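Local structure of tyrosine--tRNA ligase, mitochondrial (Emericella nidulans, 5IHX) at residues Lys19-Gln24 with Glu63-Ile68; Glu152-Lys157 with Thr332-Pro337; Ala145-Tyr150 with Val364-Gly369. The protein probably charges tRNA(Tyr) with tyrosine at the expense of ATP, this C-terminally truncated chain holding the class I catalytic fold and the helical region after it. All coordinates share one frame; numbering follows the deposited sequence.

Contact 1 of 3, residues Lys19-Gln24 with Glu63-Ile68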
ATOM      1  N   LYS A  19     -23.518 -32.464   2.312  1.00 56.50           N
ATOM      2  CA  LYS A  19     -22.681 -32.759   3.471  1.00 56.21           C
ATOM      3  C   LYS A  19     -22.719 -34.244   3.827  1.00 57.47           C
ATOM      4  O   LYS A  19     -21.709 -34.819   4.234  1.00 55.51           O
ATOM      5  CB  LYS A  19     -23.127 -31.923   4.673  1.00 49.93           C
ATOM      6  N   LYS A  20     -23.886 -34.862   3.672  1.00 55.92           N
ATOM      7  CA  LYS A  20     -24.036 -36.288   3.941  1.00 58.44           C
ATOM      8  C   LYS A  20     -23.261 -37.111   2.920  1.00 50.29           C
ATOM      9  O   LYS A  20     -22.580 -38.073   3.274  1.00 57.39           O
ATOM     10  CB  LYS A  20     -25.513 -36.689   3.927  1.00 59.57           C
ATOM     11  CG  LYS A  20     -26.316 -36.124   5.086  1.00 73.52           C
ATOM     12  N   GLU A  21     -23.375 -36.726   1.652  1.00 44.94           N
ATOM     13  CA  GLU A  21     -22.686 -37.415   0.568  1.00 45.54           C
ATOM     14  C   GLU A  21     -21.171 -37.382   0.758  1.00 40.94           C
ATOM     15  O   GLU A  21     -20.495 -38.390   0.563  1.00 40.22           O
ATOM     16  CB  GLU A  21     -23.054 -36.787  -0.778  1.00 49.80           C
ATOM     17  CG  GLU A  21     -22.439 -37.484  -1.987  1.00 58.63           C
ATOM     18  CD  GLU A  21     -22.619 -36.696  -3.273  1.00 59.69           C
ATOM     19  OE1 GLU A  21     -22.284 -35.491  -3.292  1.00 50.88           O
ATOM     20  OE2 GLU A  21     -23.098 -37.282  -4.267  1.00 70.22           O
ATOM     21  N   TRP A  22     -20.643 -36.223   1.137  1.00 40.66           N
ATOM     22  CA  TRP A  22     -19.204 -36.069   1.310  1.00 46.55           C
ATOM     23  C   TRP A  22     -18.714 -36.877   2.507  1.00 47.25           C
ATOM     24  O   TRP A  22     -17.591 -37.386   2.508  1.00 38.98           O
ATOM     25  CB  TRP A  22     -18.838 -34.594   1.483  1.00 36.83           C
ATOM     26  CG  TRP A  22     -17.424 -34.283   1.094  1.00 33.63           C
ATOM     27  CD1 TRP A  22     -16.364 -34.092   1.930  1.00 34.08           C
ATOM     28  CD2 TRP A  22     -16.919 -34.129  -0.237  1.00 36.04           C
ATOM     29  NE1 TRP A  22     -15.229 -33.828   1.202  1.00 29.47           N
ATOM     30  CE2 TRP A  22     -15.543 -33.845  -0.131  1.00 28.53           C
ATOM     31  CE3 TRP A  22     -17.496 -34.204  -1.509  1.00 36.55           C
ATOM     32  CZ2 TRP A  22     -14.736 -33.635  -1.248  1.00 30.27           C
ATOM     33  CZ3 TRP A  22     -16.693 -33.998  -2.616  1.00 36.17           C
ATOM     34  CH2 TRP A  22     -15.328 -33.716  -2.478  1.00 33.03           C
ATOM     35  N   ALA A  23     -19.564 -36.994   3.524  1.00 43.45           N
ATOM     36  CA  ALA A  23     -19.238 -37.778   4.710  1.00 35.16           C
ATOM     37  C   ALA A  23     -19.165 -39.254   4.345  1.00 33.44           C
ATOM     38  O   ALA A  23     -18.290 -39.979   4.820  1.00 41.87           O
ATOM     39  CB  ALA A  23     -20.261 -37.547   5.808  1.00 37.82           C
ATOM     40  N   GLN A  24     -20.098 -39.694   3.507  1.00 35.11           N
ATOM     41  CA  GLN A  24     -20.100 -41.067   3.022  1.00 36.07           C
ATOM     42  C   GLN A  24     -18.815 -41.341   2.243  1.00 40.80           C
ATOM     43  O   GLN A  24     -18.157 -42.357   2.466  1.00 42.64           O
ATOM     44  CB  GLN A  24     -21.333 -41.329   2.151  1.00 47.94           C
ATOM     45  CG  GLN A  24     -21.382 -42.717   1.519  1.00 72.69           C
ATOM     46  CD  GLN A  24     -21.356 -43.837   2.544  1.00 82.06           C
ATOM     47  OE1 GLN A  24     -21.659 -43.629   3.719  1.00 83.21           O
ATOM     48  NE2 GLN A  24     -20.991 -45.035   2.100  1.00 82.93           N
ATOM     49  N   GLU A  63     -12.313 -34.825   4.396  1.00 33.70           N
ATOM     50  CA  GLU A  63     -13.333 -34.463   5.377  1.00 34.67           C
ATOM     51  C   GLU A  63     -14.267 -33.342   4.923  1.00 37.48           C
ATOM     52  O   GLU A  63     -15.424 -33.296   5.342  1.00 36.92           O
ATOM     53  CB  GLU A  63     -12.665 -34.054   6.693  1.00 33.59           C
ATOM     54  CG  GLU A  63     -11.800 -35.139   7.314  1.00 46.71           C
ATOM     55  CD  GLU A  63     -12.586 -36.390   7.659  1.00 49.82           C
ATOM     56  OE1 GLU A  63     -13.822 -36.299   7.808  1.00 51.07           O
ATOM     57  OE2 GLU A  63     -11.967 -37.469   7.775  1.00 57.40           O
ATOM     58  N   LYS A  64     -13.775 -32.447   4.071  1.00 40.78           N
ATOM     59  CA  LYS A  64     -14.520 -31.237   3.722  1.00 41.52           C
ATOM     60  C   LYS A  64     -14.603 -30.985   2.220  1.00 36.52           C
ATOM     61  O   LYS A  64     -13.630 -31.168   1.489  1.00 31.96           O
ATOM     62  CB  LYS A  64     -13.886 -30.019   4.397  1.00 41.55           C
ATOM     63  CG  LYS A  64     -13.842 -30.083   5.914  1.00 49.57           C
ATOM     64  CD  LYS A  64     -13.033 -28.925   6.491  1.00 44.99           C
ATOM     65  CE  LYS A  64     -13.690 -27.578   6.223  1.00 45.46           C
ATOM     66  NZ  LYS A  64     -12.923 -26.458   6.834  1.00 51.49           N
ATOM     67  N   ARG A  65     -15.781 -30.555   1.778  1.00 31.67           N
ATOM     68  CA  ARG A  65     -15.988 -30.102   0.412  1.00 35.42           C
ATOM     69  C   ARG A  65     -15.505 -28.656   0.299  1.00 36.03           C
ATOM     70  O   ARG A  65     -16.300 -27.739   0.104  1.00 36.10           O
ATOM     71  CB  ARG A  65     -17.470 -30.218   0.035  1.00 35.42           C
ATOM     72  CG  ARG A  65     -17.793 -29.960  -1.428  1.00 34.15           C
ATOM     73  CD  ARG A  65     -19.297 -29.824  -1.637  1.00 32.28           C
ATOM     74  NE  ARG A  65     -20.030 -31.045  -1.302  1.00 37.03           N
ATOM     75  CZ  ARG A  65     -20.298 -32.028  -2.157  1.00 30.99           C
ATOM     76  NH1 ARG A  65     -19.895 -31.957  -3.421  1.00 32.89           N
ATOM     77  NH2 ARG A  65     -20.975 -33.091  -1.747  1.00 35.32           N
ATOM     78  N   VAL A  66     -14.197 -28.460   0.440  1.00 35.74           N
ATOM     79  CA  VAL A  66     -13.614 -27.122   0.519  1.00 38.35           C
ATOM     80  C   VAL A  66     -13.509 -26.440  -0.835  1.00 36.74           C
ATOM     81  O   VAL A  66     -13.416 -27.096  -1.874  1.00 31.96           O
ATOM     82  CB  VAL A  66     -12.201 -27.146   1.143  1.00 38.20           C
ATOM     83  CG1 VAL A  66     -12.258 -27.675   2.552  1.00 61.81           C
ATOM     84  CG2 VAL A  66     -11.241 -27.972   0.286  1.00 30.92           C
ATOM     85  N   GLY A  67     -13.519 -25.114  -0.806  1.00 27.93           N
ATOM     86  CA  GLY A  67     -13.309 -24.329  -2.002  1.00 27.11           C
ATOM     87  C   GLY A  67     -11.837 -24.256  -2.354  1.00 24.39           C
ATOM     88  O   GLY A  67     -10.974 -24.311  -1.476  1.00 29.89           O
ATOM     89  N   ILE A  68     -11.552 -24.145  -3.648  1.00 21.73           N
ATOM     90  CA  ILE A  68     -10.182 -24.038  -4.134  1.00 26.97           C
ATOM     91  C   ILE A  68     -10.141 -23.017  -5.262  1.00 28.05           C
ATOM     92  O   ILE A  68     -11.099 -22.904  -6.021  1.00 25.76           O
ATOM     93  CB  ILE A  68      -9.642 -25.396  -4.630  1.00 28.76           C
ATOM     94  CG1 ILE A  68      -8.224 -25.240  -5.184  1.00 32.19           C
ATOM     95  CG2 ILE A  68     -10.572 -25.991  -5.681  1.00 38.89           C
ATOM     96  CD1 ILE A  68      -7.513 -26.559  -5.425  1.00 37.59           C
TER
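Arg-65 and Glu-21 form the salt bridge of this contact: Arg-65 NH2 donates to Glu-21 OE1 at 3.1 Å with an N-H...O angle of 158°. The acceptor lies almost in the guanidinium plane and takes the hydrogen on its anti lone pair, the one turned away from OE2. NH2 also bonds Gly-18 O and NH1 bonds Gly-97 O, so three acceptors limit rotation of the group. The Arg-65 chain leaves with CG anti to the backbone N and bends at chi3 (-63°), where NE turns back so that the guanidinium faces the indole of Trp-22. There Trp-22 CE3 stands 3.5 Å above the guanidinium plane, over its centre, with Arg-65 CZ 3.6 Å from it; the two planes are tilted by 53°, too steep for a flat stack. Helix 16-30 is thereby fastened to the loop between helix 54-63 and strand 68-72, a central parallel strand of the Rossmann-type nucleotide-binding fold that carries the tyrosine-pocket residues Tyr-69, Gly-71 and Val-72. Arg-65 is the middle residue of an inverse gamma turn, and its CB makes a CH-pi contact 4.1 Å from the centroid of the five-membered ring of Trp-22. Its backbone N lies over the same indole, whereas Glu-63 O meets the ring edge, 3.6 Å from Trp-22 CD1. Leu-98 packs against both Trp-22 and Arg-65.

Contact 2 of 3, residues Glu152-Lys157 with Thr332-Pro337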
ATOM      1  N   GLU A 152     -18.797 -33.743 -19.211  1.00 29.97           N
ATOM      2  CA  GLU A 152     -19.961 -34.507 -19.651  1.00 36.07           C
ATOM      3  C   GLU A 152     -19.551 -35.660 -20.564  1.00 35.38           C
ATOM      4  O   GLU A 152     -20.061 -36.773 -20.433  1.00 33.91           O
ATOM      5  CB  GLU A 152     -20.960 -33.591 -20.369  1.00 43.29           C
ATOM      6  CG  GLU A 152     -22.186 -34.298 -20.946  1.00 60.31           C
ATOM      7  CD  GLU A 152     -23.150 -34.784 -19.882  1.00 81.04           C
ATOM      8  OE1 GLU A 152     -23.045 -34.334 -18.720  1.00 84.56           O
ATOM      9  OE2 GLU A 152     -24.020 -35.620 -20.211  1.00 89.34           O
ATOM     10  N   LYS A 153     -18.644 -35.387 -21.497  1.00 34.78           N
ATOM     11  CA  LYS A 153     -18.177 -36.411 -22.427  1.00 32.42           C
ATOM     12  C   LYS A 153     -17.631 -37.627 -21.684  1.00 36.60           C
ATOM     13  O   LYS A 153     -17.806 -38.759 -22.127  1.00 43.38           O
ATOM     14  CB  LYS A 153     -17.097 -35.849 -23.361  1.00 36.29           C
ATOM     15  CG  LYS A 153     -16.208 -36.928 -23.987  1.00 42.80           C
ATOM     16  CD  LYS A 153     -15.207 -36.368 -24.981  1.00 52.90           C
ATOM     17  CE  LYS A 153     -14.300 -37.477 -25.499  1.00 57.95           C
ATOM     18  NZ  LYS A 153     -13.333 -37.009 -26.525  1.00 58.27           N
ATOM     19  N   HIS A 154     -16.969 -37.385 -20.556  1.00 35.63           N
ATOM     20  CA  HIS A 154     -16.283 -38.447 -19.828  1.00 29.09           C
ATOM     21  C   HIS A 154     -17.083 -38.968 -18.633  1.00 31.85           C
ATOM     22  O   HIS A 154     -16.529 -39.592 -17.727  1.00 32.79           O
ATOM     23  CB  HIS A 154     -14.905 -37.953 -19.384  1.00 29.92           C
ATOM     24  CG  HIS A 154     -13.926 -37.843 -20.511  1.00 31.85           C
ATOM     25  ND1 HIS A 154     -13.297 -38.940 -21.060  1.00 36.43           N
ATOM     26  CD2 HIS A 154     -13.484 -36.769 -21.211  1.00 29.33           C
ATOM     27  CE1 HIS A 154     -12.504 -38.548 -22.039  1.00 34.78           C
ATOM     28  NE2 HIS A 154     -12.597 -37.235 -22.151  1.00 37.25           N
ATOM     29  N   GLY A 155     -18.387 -38.708 -18.635  1.00 35.57           N
ATOM     30  CA  GLY A 155     -19.289 -39.328 -17.679  1.00 31.15           C
ATOM     31  C   GLY A 155     -19.560 -38.541 -16.410  1.00 35.43           C
ATOM     32  O   GLY A 155     -20.253 -39.033 -15.518  1.00 38.80           O
ATOM     33  N   TYR A 156     -19.023 -37.329 -16.320  1.00 31.38           N
ATOM     34  CA  TYR A 156     -19.268 -36.482 -15.157  1.00 39.06           C
ATOM     35  C   TYR A 156     -20.479 -35.598 -15.425  1.00 40.85           C
ATOM     36  O   TYR A 156     -20.397 -34.622 -16.174  1.00 38.44           O
ATOM     37  CB  TYR A 156     -18.036 -35.633 -14.832  1.00 32.03           C
ATOM     38  CG  TYR A 156     -16.795 -36.462 -14.593  1.00 27.75           C
ATOM     39  CD1 TYR A 156     -16.494 -36.953 -13.329  1.00 36.25           C
ATOM     40  CD2 TYR A 156     -15.935 -36.770 -15.636  1.00 30.55           C
ATOM     41  CE1 TYR A 156     -15.362 -37.720 -13.112  1.00 37.31           C
ATOM     42  CE2 TYR A 156     -14.806 -37.533 -15.430  1.00 30.42           C
ATOM     43  CZ  TYR A 156     -14.524 -38.008 -14.169  1.00 34.03           C
ATOM     44  OH  TYR A 156     -13.398 -38.773 -13.970  1.00 39.29           O
ATOM     45  N   LYS A 157     -21.601 -35.953 -14.809  1.00 44.28           N
ATOM     46  CA  LYS A 157     -22.861 -35.252 -15.019  1.00 43.29           C
ATOM     47  C   LYS A 157     -23.049 -34.182 -13.955  1.00 39.02           C
ATOM     48  O   LYS A 157     -22.975 -34.465 -12.759  1.00 40.92           O
ATOM     49  CB  LYS A 157     -24.035 -36.233 -14.997  1.00 43.66           C
ATOM     50  N   THR A 332      -5.756 -34.321 -19.793  1.00 27.70           N
ATOM     51  CA  THR A 332      -7.028 -34.907 -20.224  1.00 22.16           C
ATOM     52  C   THR A 332      -7.791 -35.530 -19.061  1.00 25.61           C
ATOM     53  O   THR A 332      -7.241 -35.728 -17.977  1.00 23.95           O
ATOM     54  CB  THR A 332      -6.824 -35.991 -21.308  1.00 27.04           C
ATOM     55  OG1 THR A 332      -6.577 -37.260 -20.686  1.00 27.33           O
ATOM     56  CG2 THR A 332      -5.661 -35.640 -22.232  1.00 24.09           C
ATOM     57  N   PHE A 333      -9.066 -35.829 -19.310  1.00 24.95           N
ATOM     58  CA  PHE A 333      -9.923 -36.530 -18.353  1.00 26.98           C
ATOM     59  C   PHE A 333      -9.992 -38.026 -18.671  1.00 28.42           C
ATOM     60  O   PHE A 333     -10.825 -38.745 -18.120  1.00 32.15           O
ATOM     61  CB  PHE A 333     -11.338 -35.932 -18.359  1.00 29.46           C
ATOM     62  CG  PHE A 333     -11.492 -34.677 -17.527  1.00 33.81           C
ATOM     63  CD1 PHE A 333     -12.741 -34.092 -17.380  1.00 36.86           C
ATOM     64  CD2 PHE A 333     -10.403 -34.071 -16.914  1.00 23.31           C
ATOM     65  CE1 PHE A 333     -12.905 -32.942 -16.630  1.00 32.46           C
ATOM     66  CE2 PHE A 333     -10.563 -32.921 -16.159  1.00 26.34           C
ATOM     67  CZ  PHE A 333     -11.816 -32.357 -16.018  1.00 29.05           C
ATOM     68  N   LEU A 334      -9.119 -38.487 -19.563  1.00 26.58           N
ATOM     69  CA  LEU A 334      -9.069 -39.899 -19.932  1.00 28.49           C
ATOM     70  C   LEU A 334      -8.819 -40.766 -18.699  1.00 28.59           C
ATOM     71  O   LEU A 334      -7.897 -40.489 -17.932  1.00 29.73           O
ATOM     72  CB  LEU A 334      -7.976 -40.149 -20.973  1.00 24.22           C
ATOM     73  CG  LEU A 334      -8.239 -39.689 -22.408  1.00 30.22           C
ATOM     74  CD1 LEU A 334      -6.952 -39.736 -23.208  1.00 25.99           C
ATOM     75  CD2 LEU A 334      -9.304 -40.551 -23.075  1.00 29.68           C
ATOM     76  N   PRO A 335      -9.653 -41.805 -18.490  1.00 35.67           N
ATOM     77  CA  PRO A 335      -9.410 -42.722 -17.368  1.00 37.17           C
ATOM     78  C   PRO A 335      -8.031 -43.371 -17.433  1.00 32.50           C
ATOM     79  O   PRO A 335      -7.501 -43.573 -18.527  1.00 29.10           O
ATOM     80  CB  PRO A 335     -10.509 -43.778 -17.526  1.00 33.03           C
ATOM     81  CG  PRO A 335     -11.576 -43.113 -18.311  1.00 31.78           C
ATOM     82  CD  PRO A 335     -10.875 -42.163 -19.234  1.00 35.45           C
ATOM     83  N   ILE A 336      -7.457 -43.678 -16.273  1.00 32.95           N
ATOM     84  CA  ILE A 336      -6.131 -44.287 -16.210  1.00 37.33           C
ATOM     85  C   ILE A 336      -6.079 -45.616 -16.973  1.00 38.93           C
ATOM     86  O   ILE A 336      -5.117 -45.871 -17.695  1.00 38.52           O
ATOM     87  CB  ILE A 336      -5.682 -44.507 -14.746  1.00 37.80           C
ATOM     88  CG1 ILE A 336      -5.529 -43.165 -14.019  1.00 42.78           C
ATOM     89  CG2 ILE A 336      -4.387 -45.321 -14.683  1.00 41.77           C
ATOM     90  CD1 ILE A 336      -4.426 -42.269 -14.556  1.00 45.51           C
ATOM     91  N   PRO A 337      -7.106 -46.474 -16.812  1.00 34.97           N
ATOM     92  CA  PRO A 337      -7.120 -47.721 -17.589  1.00 37.08           C
ATOM     93  C   PRO A 337      -7.028 -47.479 -19.093  1.00 35.23           C
ATOM     94  O   PRO A 337      -6.326 -48.210 -19.792  1.00 39.45           O
ATOM     95  CB  PRO A 337      -8.465 -48.351 -17.219  1.00 37.80           C
ATOM     96  CG  PRO A 337      -8.763 -47.822 -15.870  1.00 45.96           C
ATOM     97  CD  PRO A 337      -8.222 -46.424 -15.850  1.00 41.87           C
TER
HETATM   98  O   HOH W   1     -12.315 -39.858 -16.328  1.00 28.35           O
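His-154 lays one face of its imidazole against Phe-333 just where helix 126-153 ends in a Schellman motif with Gly-155, at positive phi, as its C-prime residue. Across from it an ST turn, Leu-334 N to Thr-332 OG1 at 3.0 Å, shapes the chain ahead of helix 336-348. In His-154 CG is anti to the carbonyl carbon, beside the backbone N (chi1 -73°), and the ring is presented to Phe-333 CB, which makes a CH-pi contact 4.0 Å from the ring centroid and 28° off its normal. Phe-333 O and Leu-334 N lie over the same face, displaced toward the rim, and Lys-153 CG sits 3.9 Å above the plane on the opposite face. Leu-334 CD2 reaches His-154 CE1 at 3.9 Å, while NE2 is hydrogen-bonded to Glu-362 of helix 354-368, which fixes the polar end of the imidazole. Phe-333, with CG likewise beside its backbone N, directs its phenyl ring inward among Trp-92, Tyr-150 and Val-95. Tyr-156 comes up to that ring obliquely: the centroids are 6.0 Å apart and the planes 67° to each other, Tyr-156 CE2 and Phe-333 CD1 being the nearest atoms. A water links the phenol to the opposite backbone: it lies 2.8 Å from Tyr-156 OH and donates a 2.6 Å hydrogen bond to Phe-333 O.

Contact 3 of 3, residues Ala145-Tyr150 with Val364-Gly369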
ATOM      1  N   ALA A 145     -17.276 -23.112 -19.303  1.00 26.32           N
ATOM      2  CA  ALA A 145     -18.335 -23.849 -19.982  1.00 26.03           C
ATOM      3  C   ALA A 145     -17.769 -25.082 -20.687  1.00 22.12           C
ATOM      4  O   ALA A 145     -18.392 -26.143 -20.699  1.00 25.78           O
ATOM      5  CB  ALA A 145     -19.050 -22.950 -20.977  1.00 29.78           C
ATOM      6  N   SER A 146     -16.582 -24.939 -21.264  1.00 21.16           N
ATOM      7  CA  SER A 146     -15.924 -26.053 -21.935  1.00 21.81           C
ATOM      8  C   SER A 146     -15.599 -27.187 -20.966  1.00 29.09           C
ATOM      9  O   SER A 146     -15.714 -28.363 -21.312  1.00 29.64           O
ATOM     10  CB  SER A 146     -14.645 -25.586 -22.618  1.00 20.15           C
ATOM     11  OG  SER A 146     -14.914 -24.682 -23.672  1.00 21.56           O
ATOM     12  N   ILE A 147     -15.178 -26.831 -19.759  1.00 26.88           N
ATOM     13  CA  ILE A 147     -14.871 -27.821 -18.736  1.00 27.11           C
ATOM     14  C   ILE A 147     -16.100 -28.666 -18.418  1.00 27.57           C
ATOM     15  O   ILE A 147     -16.005 -29.885 -18.265  1.00 26.98           O
ATOM     16  CB  ILE A 147     -14.338 -27.143 -17.453  1.00 28.24           C
ATOM     17  CG1 ILE A 147     -12.891 -26.701 -17.666  1.00 27.86           C
ATOM     18  CG2 ILE A 147     -14.431 -28.084 -16.247  1.00 25.29           C
ATOM     19  CD1 ILE A 147     -12.355 -25.774 -16.588  1.00 22.04           C
ATOM     20  N   GLU A 148     -17.253 -28.015 -18.324  1.00 31.22           N
ATOM     21  CA  GLU A 148     -18.498 -28.719 -18.047  1.00 29.48           C
ATOM     22  C   GLU A 148     -18.843 -29.655 -19.206  1.00 25.40           C
ATOM     23  O   GLU A 148     -19.196 -30.813 -18.991  1.00 28.61           O
ATOM     24  CB  GLU A 148     -19.636 -27.726 -17.801  1.00 32.70           C
ATOM     25  CG  GLU A 148     -20.986 -28.384 -17.539  1.00 40.36           C
ATOM     26  CD  GLU A 148     -22.069 -27.382 -17.176  1.00 40.96           C
ATOM     27  OE1 GLU A 148     -21.727 -26.257 -16.753  1.00 40.19           O
ATOM     28  OE2 GLU A 148     -23.263 -27.725 -17.313  1.00 45.61           O
ATOM     29  N   ARG A 149     -18.736 -29.143 -20.430  1.00 24.32           N
ATOM     30  CA  ARG A 149     -19.002 -29.938 -21.624  1.00 29.43           C
ATOM     31  C   ARG A 149     -18.035 -31.123 -21.710  1.00 34.53           C
ATOM     32  O   ARG A 149     -18.442 -32.252 -21.971  1.00 29.11           O
ATOM     33  CB  ARG A 149     -18.892 -29.072 -22.885  1.00 26.74           C
ATOM     34  CG  ARG A 149     -18.723 -29.868 -24.181  1.00 30.75           C
ATOM     35  CD  ARG A 149     -18.624 -28.961 -25.398  1.00 26.09           C
ATOM     36  NE  ARG A 149     -17.503 -28.029 -25.303  1.00 28.57           N
ATOM     37  CZ  ARG A 149     -16.225 -28.377 -25.432  1.00 27.96           C
ATOM     38  NH1 ARG A 149     -15.894 -29.644 -25.650  1.00 30.53           N
ATOM     39  NH2 ARG A 149     -15.272 -27.461 -25.333  1.00 31.31           N
ATOM     40  N   TYR A 150     -16.750 -30.852 -21.511  1.00 29.83           N
ATOM     41  CA  TYR A 150     -15.724 -31.887 -21.589  1.00 26.37           C
ATOM     42  C   TYR A 150     -15.909 -32.931 -20.488  1.00 24.98           C
ATOM     43  O   TYR A 150     -15.690 -34.121 -20.707  1.00 29.56           O
ATOM     44  CB  TYR A 150     -14.336 -31.251 -21.505  1.00 25.08           C
ATOM     45  CG  TYR A 150     -13.189 -32.216 -21.687  1.00 24.75           C
ATOM     46  CD1 TYR A 150     -12.956 -32.821 -22.913  1.00 24.25           C
ATOM     47  CD2 TYR A 150     -12.320 -32.498 -20.642  1.00 27.21           C
ATOM     48  CE1 TYR A 150     -11.902 -33.697 -23.090  1.00 25.92           C
ATOM     49  CE2 TYR A 150     -11.258 -33.372 -20.807  1.00 28.55           C
ATOM     50  CZ  TYR A 150     -11.050 -33.965 -22.034  1.00 29.07           C
ATOM     51  OH  TYR A 150     -10.000 -34.838 -22.196  1.00 32.16           O
ATOM     52  N   VAL A 364      -7.622 -30.493 -27.676  1.00 27.31           N
ATOM     53  CA  VAL A 364      -8.260 -29.621 -28.656  1.00 21.80           C
ATOM     54  C   VAL A 364      -9.772 -29.647 -28.449  1.00 26.83           C
ATOM     55  O   VAL A 364     -10.431 -28.616 -28.557  1.00 28.28           O
ATOM     56  CB  VAL A 364      -7.904 -30.019 -30.103  1.00 24.83           C
ATOM     57  CG1 VAL A 364      -8.834 -29.332 -31.107  1.00 29.78           C
ATOM     58  CG2 VAL A 364      -6.461 -29.658 -30.407  1.00 31.43           C
ATOM     59  N   GLU A 365     -10.323 -30.819 -28.146  1.00 29.00           N
ATOM     60  CA  GLU A 365     -11.755 -30.915 -27.886  1.00 30.16           C
ATOM     61  C   GLU A 365     -12.129 -30.101 -26.654  1.00 26.01           C
ATOM     62  O   GLU A 365     -13.137 -29.392 -26.660  1.00 30.89           O
ATOM     63  CB  GLU A 365     -12.198 -32.366 -27.704  1.00 24.51           C
ATOM     64  CG  GLU A 365     -13.688 -32.485 -27.384  1.00 33.54           C
ATOM     65  CD  GLU A 365     -14.193 -33.917 -27.392  1.00 39.01           C
ATOM     66  OE1 GLU A 365     -13.374 -34.844 -27.557  1.00 45.20           O
ATOM     67  OE2 GLU A 365     -15.418 -34.109 -27.238  1.00 43.71           O
ATOM     68  N   LEU A 366     -11.324 -30.208 -25.601  1.00 29.10           N
ATOM     69  CA  LEU A 366     -11.564 -29.447 -24.378  1.00 27.39           C
ATOM     70  C   LEU A 366     -11.598 -27.952 -24.664  1.00 25.85           C
ATOM     71  O   LEU A 366     -12.531 -27.266 -24.271  1.00 31.52           O
ATOM     72  CB  LEU A 366     -10.491 -29.748 -23.326  1.00 23.08           C
ATOM     73  CG  LEU A 366     -10.433 -28.801 -22.116  1.00 30.98           C
ATOM     74  CD1 LEU A 366     -11.750 -28.785 -21.342  1.00 20.93           C
ATOM     75  CD2 LEU A 366      -9.278 -29.173 -21.196  1.00 29.57           C
ATOM     76  N   ILE A 367     -10.592 -27.455 -25.373  1.00 26.10           N
ATOM     77  CA  ILE A 367     -10.462 -26.019 -25.587  1.00 25.67           C
ATOM     78  C   ILE A 367     -11.385 -25.504 -26.689  1.00 33.88           C
ATOM     79  O   ILE A 367     -12.025 -24.464 -26.525  1.00 25.46           O
ATOM     80  CB  ILE A 367      -9.003 -25.637 -25.938  1.00 22.78           C
ATOM     81  CG1 ILE A 367      -8.038 -26.087 -24.838  1.00 23.99           C
ATOM     82  CG2 ILE A 367      -8.877 -24.134 -26.179  1.00 34.13           C
ATOM     83  CD1 ILE A 367      -8.277 -25.443 -23.481  1.00 29.76           C
ATOM     84  N   HIS A 368     -11.457 -26.231 -27.804  1.00 24.21           N
ATOM     85  CA  HIS A 368     -12.110 -25.713 -29.009  1.00 24.29           C
ATOM     86  C   HIS A 368     -13.330 -26.509 -29.481  1.00 25.10           C
ATOM     87  O   HIS A 368     -13.978 -26.125 -30.454  1.00 32.18           O
ATOM     88  CB  HIS A 368     -11.084 -25.642 -30.139  1.00 29.54           C
ATOM     89  CG  HIS A 368      -9.980 -24.666 -29.886  1.00 28.23           C
ATOM     90  ND1 HIS A 368     -10.200 -23.313 -29.742  1.00 29.87           N
ATOM     91  CD2 HIS A 368      -8.643 -24.844 -29.744  1.00 30.62           C
ATOM     92  CE1 HIS A 368      -9.050 -22.700 -29.527  1.00 33.31           C
ATOM     93  NE2 HIS A 368      -8.088 -23.608 -29.527  1.00 25.48           N
ATOM     94  N   GLY A 369     -13.644 -27.608 -28.803  1.00 25.72           N
ATOM     95  CA  GLY A 369     -14.837 -28.376 -29.117  1.00 24.90           C
ATOM     96  C   GLY A 369     -14.584 -29.576 -30.016  1.00 30.67           C
ATOM     97  O   GLY A 369     -13.538 -29.689 -30.656  1.00 32.98           O
TER
HETATM   98  O   HOH W   2     -12.924 -23.248 -24.257  1.00 31.79           O
HETATM   99  O   HOH W   3     -17.201 -31.936 -26.329  1.00 38.03           O
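Arg-149 and Leu-366 are the main carriers of a buried helix-helix contact, in which helix 126-153 meets the C-terminal end of helix 354-368. The segment axes approach to 8.6 Å, and their N-to-C directions make an angle of 137°, nearer antiparallel than perpendicular. Leu-366 fills the interface: its CB lies over the centre of the Tyr-150 ring, 4.0 Å from the centroid in a CH-pi contact, and its CD1 turns to Tyr-150 CB at 3.6 Å. The leucine side chain stands at about a right angle to the tyrosine, whose OH continues to Glu-362. Helix 84-95 adds Met-88 to the same packing.

The polar half belongs to Arg-149. Its chain is bent at chi3 (59°), and the guanidinium comes down on two carbonyls in the last turn of the other helix, whose dipole may favour the positive group there. NH1 donates to Glu-365 O at 2.9 Å, and NH2 to Leu-366 O at the same distance, with a weak third bond from NH2 to Glu-365 O. Both main donors lie well above the carbonyl planes. Glu-365 O also accepts from Gly-369 N at 2.8 Å, from the other face of its plane. Gly-369 CA rests over one guanidinium face and Ser-146 O over the other, which sandwiches the flat group. A water bridges NH1 to Glu-365 OE2, while OE1 pairs with Lys-153; another joins Ser-146 OG, which also hydrogen-bonds Lys-142 O, to Ile-367 O, to which it donates at 2.7 Å.

An arginine of one helix thus hydrogen-bonds carbonyls in the last turn of another, here between the helix of a Rossmann beta-alpha-beta crossover, linking strands 100-104 and 164-168, and the helical region that follows the nucleotide-binding fold.

Along the chain contact 1 closes before the others open, while contact 2 lies within the span of contact 3. Contacts 2 and 3 share helix 126-153, their centres 12 Å apart, and touch directly: Tyr-150 OH probably hydrogen-bonds Phe-333 N and packs against Thr-332 CB. The loop leading into helix 336-348 and the C-terminal turn of helix 354-368 thus both meet the C-terminal end of helix 126-153, which joins the later helical region to the Rossmann-type core. Contact 1 stands apart, its centre 21 Å from that of contact 2 and 26 Å from that of contact 3, and fixes the N-terminal helix 16-30 beside the start of central strand 68-72, which leads to the tyrosine pocket.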